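Local coordinates for truncated hemoglobin 4 (Chlamydomonas reinhardtii, PDB 6BME), which binds heme b with a six-coordinate iron held by two protein side chains, and probably binds oxygen, as other truncated hemoglobins do, at residues P28-F33 and F83-G88; V19-L24 and V37-L42. All blocks are in the same frame, centred on the assembly; numbering follows the deposited sequence.

Contact 1 of 2, residues P28-F33 and F83-G88. With HEM (protoporphyrin IX containing Fe), chain C.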
ATOM      1  N   PRO A  28      -7.747  -7.672  11.544  1.00 16.56           N
ATOM      2  CA  PRO A  28      -7.313  -9.050  11.837  1.00 19.91           C
ATOM      3  C   PRO A  28      -6.995  -9.867  10.601  1.00 18.20           C
ATOM      4  O   PRO A  28      -6.265 -10.864  10.706  1.00 18.52           O
ATOM      5  CB  PRO A  28      -8.508  -9.639  12.604  1.00 19.45           C
ATOM      6  CG  PRO A  28      -9.687  -8.794  12.175  1.00 21.94           C
ATOM      7  CD  PRO A  28      -9.127  -7.412  12.000  1.00 17.67           C
ATOM      8  N   ASP A  29      -7.519  -9.492   9.436  1.00 12.63           N
ATOM      9  CA  ASP A  29      -7.217 -10.223   8.213  1.00 12.40           C
ATOM     10  C   ASP A  29      -5.865  -9.855   7.616  1.00 11.54           C
ATOM     11  O   ASP A  29      -5.346 -10.608   6.784  1.00 13.98           O
ATOM     12  CB  ASP A  29      -8.319  -9.991   7.179  1.00 14.52           C
ATOM     13  CG  ASP A  29      -9.600 -10.748   7.518  1.00 25.23           C
ATOM     14  OD1 ASP A  29      -9.509 -11.722   8.289  1.00 20.99           O
ATOM     15  OD2 ASP A  29     -10.686 -10.367   7.022  1.00 23.70           O
ATOM     16  N   LEU A  30      -5.277  -8.741   8.031  1.00  9.62           N
ATOM     17  CA  LEU A  30      -4.017  -8.264   7.464  1.00 10.33           C
ATOM     18  C   LEU A  30      -2.861  -8.253   8.452  1.00 10.04           C
ATOM     19  O   LEU A  30      -1.723  -8.501   8.061  1.00 12.27           O
ATOM     20  CB  LEU A  30      -4.200  -6.851   6.918  1.00 11.79           C
ATOM     21  CG  LEU A  30      -5.269  -6.710   5.838  1.00 12.84           C
ATOM     22  CD1 LEU A  30      -5.516  -5.250   5.533  1.00 12.04           C
ATOM     23  CD2 LEU A  30      -4.837  -7.476   4.578  1.00 11.57           C
ATOM     24  N   GLU A  31      -3.125  -7.948   9.718  1.00  9.62           N
ATOM     25  CA  GLU A  31      -2.060  -7.868  10.715  1.00 10.23           C
ATOM     26  C   GLU A  31      -1.112  -9.065  10.702  1.00 10.08           C
ATOM     27  O   GLU A  31       0.107  -8.846  10.810  1.00 12.31           O
ATOM     28  CB  GLU A  31      -2.700  -7.670  12.100  1.00 12.10           C
ATOM     29  CG  GLU A  31      -1.741  -7.738  13.274  1.00 16.00           C
ATOM     30  CD  GLU A  31      -1.473  -9.165  13.739  1.00 21.18           C
ATOM     31  OE1 GLU A  31      -2.373 -10.028  13.629  1.00 22.28           O
ATOM     32  OE2 GLU A  31      -0.348  -9.424  14.199  1.00 22.50           O
ATOM     33  N   PRO A  32      -1.565 -10.317  10.556  1.00 16.20           N
ATOM     34  CA  PRO A  32      -0.604 -11.427  10.620  1.00 15.38           C
ATOM     35  C   PRO A  32       0.510 -11.341   9.592  1.00 15.12           C
ATOM     36  O   PRO A  32       1.600 -11.845   9.869  1.00 12.23           O
ATOM     37  CB  PRO A  32      -1.490 -12.664  10.406  1.00 14.23           C
ATOM     38  CG  PRO A  32      -2.802 -12.257  10.987  1.00 14.60           C
ATOM     39  CD  PRO A  32      -2.949 -10.826  10.488  1.00  9.98           C
ATOM     40  N   PHE A  33       0.291 -10.707   8.433  1.00 11.14           N
ATOM     41  CA  PHE A  33       1.381 -10.544   7.467  1.00 10.00           C
ATOM     42  C   PHE A  33       2.471  -9.609   7.973  1.00 12.89           C
ATOM     43  O   PHE A  33       3.584  -9.630   7.441  1.00 12.75           O
ATOM     44  CB  PHE A  33       0.857 -10.020   6.127  1.00  8.17           C
ATOM     45  CG  PHE A  33       0.009 -11.015   5.389  1.00  9.18           C
ATOM     46  CD1 PHE A  33       0.601 -12.089   4.735  1.00  7.81           C
ATOM     47  CD2 PHE A  33      -1.372 -10.891   5.369  1.00  7.19           C
ATOM     48  CE1 PHE A  33      -0.168 -13.027   4.057  1.00 12.26           C
ATOM     49  CE2 PHE A  33      -2.161 -11.829   4.707  1.00  9.63           C
ATOM     50  CZ  PHE A  33      -1.550 -12.902   4.038  1.00 12.36           C
ATOM     51  N   PHE A  83      -5.054  -7.805  -0.988  1.00  8.59           N
ATOM     52  CA  PHE A  83      -4.715  -6.597  -1.745  1.00 12.51           C
ATOM     53  C   PHE A  83      -5.867  -5.602  -1.739  1.00  7.93           C
ATOM     54  O   PHE A  83      -5.661  -4.395  -1.557  1.00  8.13           O
ATOM     55  CB  PHE A  83      -4.346  -6.933  -3.191  1.00 11.39           C
ATOM     56  CG  PHE A  83      -4.118  -5.707  -4.055  1.00 10.42           C
ATOM     57  CD1 PHE A  83      -5.184  -5.061  -4.680  1.00 13.07           C
ATOM     58  CD2 PHE A  83      -2.839  -5.185  -4.218  1.00 13.95           C
ATOM     59  CE1 PHE A  83      -4.978  -3.923  -5.448  1.00  9.33           C
ATOM     60  CE2 PHE A  83      -2.619  -4.050  -4.994  1.00 13.25           C
ATOM     61  CZ  PHE A  83      -3.689  -3.414  -5.607  1.00 12.30           C
ATOM     62  N   ASP A  84      -7.085  -6.088  -2.005  1.00  8.29           N
ATOM     63  CA  ASP A  84      -8.233  -5.190  -2.065  1.00  8.93           C
ATOM     64  C   ASP A  84      -8.529  -4.562  -0.711  1.00  8.97           C
ATOM     65  O   ASP A  84      -9.088  -3.457  -0.656  1.00  9.79           O
ATOM     66  CB  ASP A  84      -9.465  -5.935  -2.587  1.00  9.47           C
ATOM     67  CG  ASP A  84      -9.324  -6.343  -4.042  1.00 13.15           C
ATOM     68  OD1 ASP A  84      -8.519  -5.708  -4.755  1.00 10.75           O
ATOM     69  OD2 ASP A  84     -10.013  -7.297  -4.483  1.00 13.34           O
ATOM     70  N   LYS A  85      -8.208  -5.259   0.385  1.00  8.91           N
ATOM     71  CA  LYS A  85      -8.440  -4.682   1.707  1.00 13.00           C
ATOM     72  C   LYS A  85      -7.405  -3.602   2.012  1.00 14.83           C
ATOM     73  O   LYS A  85      -7.755  -2.532   2.523  1.00  9.23           O
ATOM     74  CB  LYS A  85      -8.423  -5.780   2.778  1.00 13.70           C
ATOM     75  CG  LYS A  85      -9.139  -5.404   4.083  1.00 10.31           C
ATOM     76  CD  LYS A  85     -10.669  -5.269   3.875  1.00 15.22           C
ATOM     77  CE  LYS A  85     -11.359  -4.720   5.119  1.00 13.27           C
ATOM     78  NZ  LYS A  85     -11.215  -5.681   6.261  1.00 13.59           N
ATOM     79  N   VAL A  86      -6.130  -3.865   1.693  1.00  9.34           N
ATOM     80  CA  VAL A  86      -5.083  -2.859   1.859  1.00 11.62           C
ATOM     81  C   VAL A  86      -5.399  -1.633   1.013  1.00 13.17           C
ATOM     82  O   VAL A  86      -5.283  -0.489   1.476  1.00  9.19           O
ATOM     83  CB  VAL A  86      -3.703  -3.452   1.504  1.00 11.73           C
ATOM     84  CG1 VAL A  86      -2.649  -2.348   1.325  1.00  8.82           C
ATOM     85  CG2 VAL A  86      -3.247  -4.450   2.568  1.00  7.51           C
ATOM     86  N   ALA A  87      -5.813  -1.854  -0.237  1.00  9.16           N
ATOM     87  CA  ALA A  87      -6.131  -0.738  -1.127  1.00 10.38           C
ATOM     88  C   ALA A  87      -7.326   0.056  -0.615  1.00 12.82           C
ATOM     89  O   ALA A  87      -7.333   1.297  -0.670  1.00 10.72           O
ATOM     90  CB  ALA A  87      -6.390  -1.260  -2.542  1.00  9.64           C
ATOM     91  N   GLY A  88      -8.343  -0.637  -0.099  1.00 12.43           N
ATOM     92  CA  GLY A  88      -9.480   0.067   0.489  1.00 10.92           C
ATOM     93  C   GLY A  88      -9.094   0.887   1.711  1.00 13.49           C
ATOM     94  O   GLY A  88      -9.528   2.032   1.867  1.00 11.92           O
TER
HETATM   95  CHA HEM C 201       6.906  -4.669   1.807  1.00 13.75           C
HETATM   96  CHB HEM C 201       4.684  -1.522  -1.111  1.00 10.50           C
HETATM   97  CHC HEM C 201       0.836  -4.460  -1.137  1.00  8.07           C
HETATM   98  CHD HEM C 201       2.509  -6.445   2.931  1.00 10.94           C
HETATM   99  C1A HEM C 201       6.712  -3.568   1.003  1.00 13.77           C
HETATM  100  C2A HEM C 201       7.653  -2.504   0.679  1.00 13.84           C
HETATM  101  C3A HEM C 201       7.003  -1.640  -0.124  1.00 13.10           C
HETATM  102  C4A HEM C 201       5.657  -2.117  -0.337  1.00  8.62           C
HETATM  103  CMA HEM C 201       7.538  -0.344  -0.768  1.00 11.28           C
HETATM  104  CAA HEM C 201       9.135  -2.382   1.156  1.00 22.40           C
HETATM  105  CBA HEM C 201       9.242  -2.296   2.679  1.00 34.87           C
HETATM  106  CGA HEM C 201      10.646  -1.960   3.148  1.00 39.48           C
HETATM  107  O1A HEM C 201      11.600  -2.757   2.882  1.00 34.09           O
HETATM  108  O2A HEM C 201      10.792  -0.894   3.816  1.00 31.63           O
HETATM  109  C1B HEM C 201       3.494  -2.116  -1.480  1.00  9.27           C
HETATM  110  C2B HEM C 201       2.653  -1.756  -2.605  1.00 10.14           C
HETATM  111  C3B HEM C 201       1.602  -2.588  -2.603  1.00 10.74           C
HETATM  112  C4B HEM C 201       1.729  -3.470  -1.469  1.00 11.13           C
HETATM  113  CMB HEM C 201       2.951  -0.639  -3.633  1.00 10.96           C
HETATM  114  CAB HEM C 201       0.386  -2.651  -3.560  1.00 13.05           C
HETATM  115  CBB HEM C 201      -0.037  -1.622  -4.293  1.00 15.27           C
HETATM  116  C1C HEM C 201       0.905  -5.191   0.020  1.00  8.36           C
HETATM  117  C2C HEM C 201      -0.140  -6.011   0.557  1.00  8.65           C
HETATM  118  C3C HEM C 201       0.289  -6.550   1.695  1.00  7.07           C
HETATM  119  C4C HEM C 201       1.655  -6.101   1.907  1.00  6.96           C
HETATM  120  CMC HEM C 201      -1.532  -6.184  -0.088  1.00 13.02           C
HETATM  121  CAC HEM C 201      -0.550  -7.484   2.588  1.00  9.16           C
HETATM  122  CBC HEM C 201      -0.437  -7.435   3.919  1.00 16.34           C
HETATM  123  C1D HEM C 201       3.872  -6.200   2.934  1.00 12.66           C
HETATM  124  C2D HEM C 201       4.845  -6.766   3.845  1.00  8.10           C
HETATM  125  C3D HEM C 201       6.043  -6.270   3.537  1.00 10.24           C
HETATM  126  C4D HEM C 201       5.884  -5.375   2.416  1.00 11.18           C
HETATM  127  CMD HEM C 201       4.511  -7.747   4.982  1.00  9.11           C
HETATM  128  CAD HEM C 201       7.405  -6.542   4.240  1.00 14.46           C
HETATM  129  CBD HEM C 201       7.982  -7.874   3.782  1.00 22.24           C
HETATM  130  CGD HEM C 201       9.267  -8.094   4.548  1.00 23.50           C
HETATM  131  O1D HEM C 201      10.025  -7.112   4.750  1.00 22.50           O
HETATM  132  O2D HEM C 201       9.536  -9.253   4.938  1.00 27.71           O
HETATM  133  NA  HEM C 201       5.518  -3.284   0.381  1.00 10.63           N
HETATM  134  NB  HEM C 201       2.901  -3.174  -0.807  1.00  8.14           N
HETATM  135  NC  HEM C 201       1.986  -5.278   0.862  1.00  9.76           N
HETATM  136  ND  HEM C 201       4.546  -5.359   2.060  1.00  7.35           N
HETATM  137 FE   HEM C 201       3.721  -4.265   0.638  1.00  7.94          FE
HETATM  138  O   HOH W   1     -10.545  -8.468   5.005  1.00 15.54           O

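Contact 2 of 2, residues V19-L24 and V37-L42. With HEM (protoporphyrin IX containing Fe), chain C.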
ATOM      1  N   VAL A  19      -2.487   7.005   9.954  1.00 16.33           N
ATOM      2  CA  VAL A  19      -3.853   6.509   9.769  1.00 15.95           C
ATOM      3  C   VAL A  19      -3.831   5.180   9.021  1.00 18.21           C
ATOM      4  O   VAL A  19      -4.445   4.193   9.446  1.00 14.21           O
ATOM      5  CB  VAL A  19      -4.705   7.547   9.017  1.00 17.54           C
ATOM      6  CG1 VAL A  19      -6.040   6.909   8.530  1.00 15.90           C
ATOM      7  CG2 VAL A  19      -4.947   8.781   9.881  1.00 18.16           C
ATOM      8  N   PHE A  20      -3.090   5.141   7.912  1.00 13.80           N
ATOM      9  CA  PHE A  20      -3.050   3.976   7.038  1.00 12.60           C
ATOM     10  C   PHE A  20      -2.401   2.799   7.744  1.00 19.14           C
ATOM     11  O   PHE A  20      -2.929   1.683   7.718  1.00 14.41           O
ATOM     12  CB  PHE A  20      -2.307   4.368   5.758  1.00 12.28           C
ATOM     13  CG  PHE A  20      -2.166   3.274   4.746  1.00 13.76           C
ATOM     14  CD1 PHE A  20      -3.218   2.409   4.461  1.00 10.75           C
ATOM     15  CD2 PHE A  20      -0.989   3.150   4.028  1.00 12.15           C
ATOM     16  CE1 PHE A  20      -3.067   1.401   3.502  1.00 12.94           C
ATOM     17  CE2 PHE A  20      -0.838   2.158   3.067  1.00 12.51           C
ATOM     18  CZ  PHE A  20      -1.874   1.283   2.806  1.00 10.84           C
ATOM     19  N   TYR A  21      -1.281   3.050   8.424  1.00 16.56           N
ATOM     20  CA  TYR A  21      -0.597   2.013   9.188  1.00 13.78           C
ATOM     21  C   TYR A  21      -1.512   1.400  10.241  1.00 12.87           C
ATOM     22  O   TYR A  21      -1.611   0.170  10.359  1.00 12.55           O
ATOM     23  CB  TYR A  21       0.651   2.610   9.841  1.00 21.49           C
ATOM     24  CG  TYR A  21       1.286   1.725  10.879  1.00 29.59           C
ATOM     25  CD1 TYR A  21       2.127   0.690  10.511  1.00 42.65           C
ATOM     26  CD2 TYR A  21       1.048   1.925  12.228  1.00 35.26           C
ATOM     27  CE1 TYR A  21       2.716  -0.126  11.457  1.00 47.37           C
ATOM     28  CE2 TYR A  21       1.632   1.115  13.184  1.00 43.16           C
ATOM     29  CZ  TYR A  21       2.463   0.090  12.791  1.00 48.38           C
ATOM     30  OH  TYR A  21       3.046  -0.723  13.737  1.00 57.49           O
ATOM     31  N   LYS A  22      -2.205   2.246  11.008  1.00 13.89           N
ATOM     32  CA  LYS A  22      -3.038   1.738  12.094  1.00 14.51           C
ATOM     33  C   LYS A  22      -4.204   0.921  11.558  1.00 14.77           C
ATOM     34  O   LYS A  22      -4.570  -0.104  12.147  1.00 20.30           O
ATOM     35  CB  LYS A  22      -3.523   2.899  12.969  1.00 18.85           C
ATOM     36  CG  LYS A  22      -2.406   3.548  13.778  1.00 24.49           C
ATOM     37  CD  LYS A  22      -2.918   4.720  14.591  1.00 27.79           C
ATOM     38  CE  LYS A  22      -1.773   5.468  15.283  1.00 35.00           C
ATOM     39  NZ  LYS A  22      -1.711   6.904  14.878  1.00 33.51           N
ATOM     40  N   LYS A  23      -4.777   1.332  10.421  1.00 13.45           N
ATOM     41  CA  LYS A  23      -5.819   0.524   9.783  1.00 12.64           C
ATOM     42  C   LYS A  23      -5.320  -0.887   9.480  1.00 11.70           C
ATOM     43  O   LYS A  23      -6.021  -1.868   9.733  1.00 13.83           O
ATOM     44  CB  LYS A  23      -6.312   1.196   8.499  1.00 12.33           C
ATOM     45  CG  LYS A  23      -7.281   2.347   8.698  1.00 16.65           C
ATOM     46  CD  LYS A  23      -7.601   3.012   7.363  1.00 16.69           C
ATOM     47  CE  LYS A  23      -8.494   4.231   7.537  1.00 18.72           C
ATOM     48  NZ  LYS A  23      -9.841   3.857   8.070  1.00 16.43           N
ATOM     49  N   LEU A  24      -4.109  -1.011   8.924  1.00 11.09           N
ATOM     50  CA  LEU A  24      -3.595  -2.338   8.596  1.00 13.65           C
ATOM     51  C   LEU A  24      -3.347  -3.158   9.856  1.00 16.64           C
ATOM     52  O   LEU A  24      -3.706  -4.341   9.921  1.00 18.55           O
ATOM     53  CB  LEU A  24      -2.312  -2.228   7.770  1.00  9.78           C
ATOM     54  CG  LEU A  24      -2.343  -1.396   6.490  1.00 16.71           C
ATOM     55  CD1 LEU A  24      -1.034  -1.577   5.733  1.00 17.05           C
ATOM     56  CD2 LEU A  24      -3.526  -1.781   5.614  1.00 15.59           C
ATOM     57  N   VAL A  37       7.820  -8.069  11.352  1.00 22.23           N
ATOM     58  CA  VAL A  37       8.392  -6.993  10.548  1.00 20.60           C
ATOM     59  C   VAL A  37       8.672  -5.794  11.446  1.00 13.82           C
ATOM     60  O   VAL A  37       7.754  -5.237  12.060  1.00 23.69           O
ATOM     61  CB  VAL A  37       7.472  -6.593   9.388  1.00 22.31           C
ATOM     62  CG1 VAL A  37       8.228  -5.636   8.468  1.00 21.08           C
ATOM     63  CG2 VAL A  37       7.007  -7.820   8.624  1.00 22.99           C
ATOM     64  N   ASP A  38       9.933  -5.371  11.488  1.00 17.33           N
ATOM     65  CA  ASP A  38      10.324  -4.264  12.348  1.00 15.98           C
ATOM     66  C   ASP A  38       9.617  -2.981  11.916  1.00 16.66           C
ATOM     67  O   ASP A  38       9.238  -2.814  10.754  1.00 16.32           O
ATOM     68  CB  ASP A  38      11.846  -4.081  12.311  1.00 20.54           C
ATOM     69  CG  ASP A  38      12.322  -3.387  11.048  1.00 21.76           C
ATOM     70  OD1 ASP A  38      12.275  -2.134  11.017  1.00 20.56           O
ATOM     71  OD2 ASP A  38      12.736  -4.081  10.090  1.00 17.48           O
ATOM     72  N   MET A  39       9.457  -2.066  12.869  1.00 16.84           N
ATOM     73  CA  MET A  39       8.619  -0.888  12.650  1.00 24.13           C
ATOM     74  C   MET A  39       9.249   0.099  11.676  1.00 18.88           C
ATOM     75  O   MET A  39       8.532   0.849  11.003  1.00 20.17           O
ATOM     76  CB  MET A  39       8.343  -0.197  13.985  1.00 33.16           C
ATOM     77  CG  MET A  39       7.252   0.860  13.928  1.00 48.64           C
ATOM     78  SD  MET A  39       5.601   0.145  14.112  1.00 60.84           S
ATOM     79  CE  MET A  39       5.633  -0.267  15.860  1.00 59.15           C
ATOM     80  N   VAL A  40      10.578   0.142  11.605  1.00 17.29           N
ATOM     81  CA  VAL A  40      11.225   1.049  10.662  1.00 18.53           C
ATOM     82  C   VAL A  40      10.913   0.613   9.238  1.00 16.71           C
ATOM     83  O   VAL A  40      10.489   1.417   8.397  1.00 15.63           O
ATOM     84  CB  VAL A  40      12.744   1.114  10.934  1.00 18.84           C
ATOM     85  CG1 VAL A  40      13.461   1.893   9.835  1.00 19.04           C
ATOM     86  CG2 VAL A  40      13.017   1.739  12.297  1.00 20.54           C
ATOM     87  N   THR A  41      11.067  -0.681   8.965  1.00 15.30           N
ATOM     88  CA  THR A  41      10.697  -1.223   7.663  1.00 15.42           C
ATOM     89  C   THR A  41       9.235  -0.937   7.334  1.00 13.45           C
ATOM     90  O   THR A  41       8.910  -0.572   6.200  1.00 12.54           O
ATOM     91  CB  THR A  41      10.971  -2.727   7.643  1.00 16.82           C
ATOM     92  OG1 THR A  41      12.373  -2.963   7.885  1.00 18.58           O
ATOM     93  CG2 THR A  41      10.560  -3.329   6.325  1.00 15.74           C
ATOM     94  N   LEU A  42       8.341  -1.085   8.317  1.00 13.06           N
ATOM     95  CA  LEU A  42       6.915  -0.909   8.053  1.00 14.46           C
ATOM     96  C   LEU A  42       6.587   0.545   7.749  1.00 13.03           C
ATOM     97  O   LEU A  42       5.857   0.843   6.798  1.00 12.05           O
ATOM     98  CB  LEU A  42       6.089  -1.394   9.247  1.00 20.64           C
ATOM     99  CG  LEU A  42       5.932  -2.906   9.397  1.00 30.17           C
ATOM    100  CD1 LEU A  42       4.977  -3.241  10.530  1.00 33.20           C
ATOM    101  CD2 LEU A  42       5.458  -3.506   8.084  1.00 30.54           C
TER
HETATM  102  CHA HEM C 201       6.906  -4.669   1.807  1.00 13.75           C
HETATM  103  CHB HEM C 201       4.684  -1.522  -1.111  1.00 10.50           C
HETATM  104  CHC HEM C 201       0.836  -4.460  -1.137  1.00  8.07           C
HETATM  105  CHD HEM C 201       2.509  -6.445   2.931  1.00 10.94           C
HETATM  106  C1A HEM C 201       6.712  -3.568   1.003  1.00 13.77           C
HETATM  107  C2A HEM C 201       7.653  -2.504   0.679  1.00 13.84           C
HETATM  108  C3A HEM C 201       7.003  -1.640  -0.124  1.00 13.10           C
HETATM  109  C4A HEM C 201       5.657  -2.117  -0.337  1.00  8.62           C
HETATM  110  CMA HEM C 201       7.538  -0.344  -0.768  1.00 11.28           C
HETATM  111  CAA HEM C 201       9.135  -2.382   1.156  1.00 22.40           C
HETATM  112  CBA HEM C 201       9.242  -2.296   2.679  1.00 34.87           C
HETATM  113  CGA HEM C 201      10.646  -1.960   3.148  1.00 39.48           C
HETATM  114  O1A HEM C 201      11.600  -2.757   2.882  1.00 34.09           O
HETATM  115  O2A HEM C 201      10.792  -0.894   3.816  1.00 31.63           O
HETATM  116  C1B HEM C 201       3.494  -2.116  -1.480  1.00  9.27           C
HETATM  117  C2B HEM C 201       2.653  -1.756  -2.605  1.00 10.14           C
HETATM  118  C3B HEM C 201       1.602  -2.588  -2.603  1.00 10.74           C
HETATM  119  C4B HEM C 201       1.729  -3.470  -1.469  1.00 11.13           C
HETATM  120  CMB HEM C 201       2.951  -0.639  -3.633  1.00 10.96           C
HETATM  121  CAB HEM C 201       0.386  -2.651  -3.560  1.00 13.05           C
HETATM  122  CBB HEM C 201      -0.037  -1.622  -4.293  1.00 15.27           C
HETATM  123  C1C HEM C 201       0.905  -5.191   0.020  1.00  8.36           C
HETATM  124  C2C HEM C 201      -0.140  -6.011   0.557  1.00  8.65           C
HETATM  125  C3C HEM C 201       0.289  -6.550   1.695  1.00  7.07           C
HETATM  126  C4C HEM C 201       1.655  -6.101   1.907  1.00  6.96           C
HETATM  127  CMC HEM C 201      -1.532  -6.184  -0.088  1.00 13.02           C
HETATM  128  CAC HEM C 201      -0.550  -7.484   2.588  1.00  9.16           C
HETATM  129  CBC HEM C 201      -0.437  -7.435   3.919  1.00 16.34           C
HETATM  130  C1D HEM C 201       3.872  -6.200   2.934  1.00 12.66           C
HETATM  131  C2D HEM C 201       4.845  -6.766   3.845  1.00  8.10           C
HETATM  132  C3D HEM C 201       6.043  -6.270   3.537  1.00 10.24           C
HETATM  133  C4D HEM C 201       5.884  -5.375   2.416  1.00 11.18           C
HETATM  134  CMD HEM C 201       4.511  -7.747   4.982  1.00  9.11           C
HETATM  135  CAD HEM C 201       7.405  -6.542   4.240  1.00 14.46           C
HETATM  136  CBD HEM C 201       7.982  -7.874   3.782  1.00 22.24           C
HETATM  137  CGD HEM C 201       9.267  -8.094   4.548  1.00 23.50           C
HETATM  138  O1D HEM C 201      10.025  -7.112   4.750  1.00 22.50           O
HETATM  139  O2D HEM C 201       9.536  -9.253   4.938  1.00 27.71           O
HETATM  140  NA  HEM C 201       5.518  -3.284   0.381  1.00 10.63           N
HETATM  141  NB  HEM C 201       2.901  -3.174  -0.807  1.00  8.14           N
HETATM  142  NC  HEM C 201       1.986  -5.278   0.862  1.00  9.76           N
HETATM  143  ND  HEM C 201       4.546  -5.359   2.060  1.00  7.35           N
HETATM  144 FE   HEM C 201       3.721  -4.265   0.638  1.00  7.94          FE

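Contact 1 of 2, residues P28-F33 and F83-G88
Leu30 reaches from the loop to helix 80-96 with both methyls on Val86 CG2, CD1 the nearer at 3.8 Å, and the two side chains meet at a slant. CD1 alone also reaches Lys85 CG, at 3.9 Å, an aliphatic contact with the methylene part of the lysine chain. Val86 passes the packing on to the cofactor. Its CG2 branch, set anti to the carbonyl carbon by a chi1 of 166°, also stands 3.6 Å from the heme methyl CMC, filling the step between Leu30 and the porphyrin rim. This is a small instance of how globins hold heme, by apolar side chains fitted to its substituents. On either side of that methyl along the rim, Phe33 CB comes within 3.6 Å of vinyl carbon CBC, while Phe83 CE2 lies 3.6 Å from vinyl carbon CAB. At the surface the chain of Lys85 is bent at chi2 (68°) and chi4 (-64°), which brings NZ round toward the loop. There a water bridges the segments, donating to Asp29 OD2 at 2.8 Å and accepting from Lys85 NZ at 3.1 Å; NZ also forms a salt bridge with Asp27. Phe33 meets His82 edge-to-face, further tying loop to helix. The loop follows helix 10-25, whose Leu24 touches both Leu30 and Val86, so the contact sits between the loop, helix 10-25 and helix 80-96, beside the heme.

Contact 2 of 2, residues V19-L24 and V37-L42
Asp38 OD1 takes the backbone N-H of Thr41 at 2.8 Å in a nearly straight bond (170°), although the donor approaches from above the carboxylate plane. This is an N-cap, and it starts helix 39-53. The second carboxylate oxygen, OD2, accepts from Thr41 OG1, but that bond is modelled so short that its exact length is doubtful. The other branch of Thr41, CG2, lies 3.5 Å from carboxylate carbon CGA of a heme propionate. In the 2-on-2 globin fold, helices 10-25 and 39-53 correspond to B and E, and here the start of E is met by a tyrosine from B. Tyr21, with CG anti to its backbone nitrogen (chi1 168°), reaches toward helix 39-53, its side chain crossing those of Met39 and Leu42 at about a right angle. Leu42 CD1 lies at the ring's edge, in its plane, 4.0 Å from CE1. Met39 SD lies obliquely to the same ring, by position a Met-aromatic contact, but SD is modelled too close to the Tyr21 hydroxyl, so the detail of this approach is doubtful. Deeper in, Leu42 touches Phe34, which also packs on Leu24, while Phe20 meets Phe49 of helix 39-53.

In the fold
The two contacts have centres 12 Å apart and alternate along the chain, with 28-33 lying between the two segments of contact 2. Helix 10-25 joins them directly: Val86 O is 3.5 Å from Phe20 CE1, and Val86 CG2 is 4.1 Å from Leu24 CD2. Both also reach the cofactor, contact 1 at its methyl and vinyl rim and contact 2 at a propionate. Lys45, an axial ligand of the iron, is close to both: its side chain is about 6 Å from that of Val86 and about 5 Å from that of Leu42. His69, the other axial ligand, is farther from each, about 8 Å and 9 Å between the same side chains.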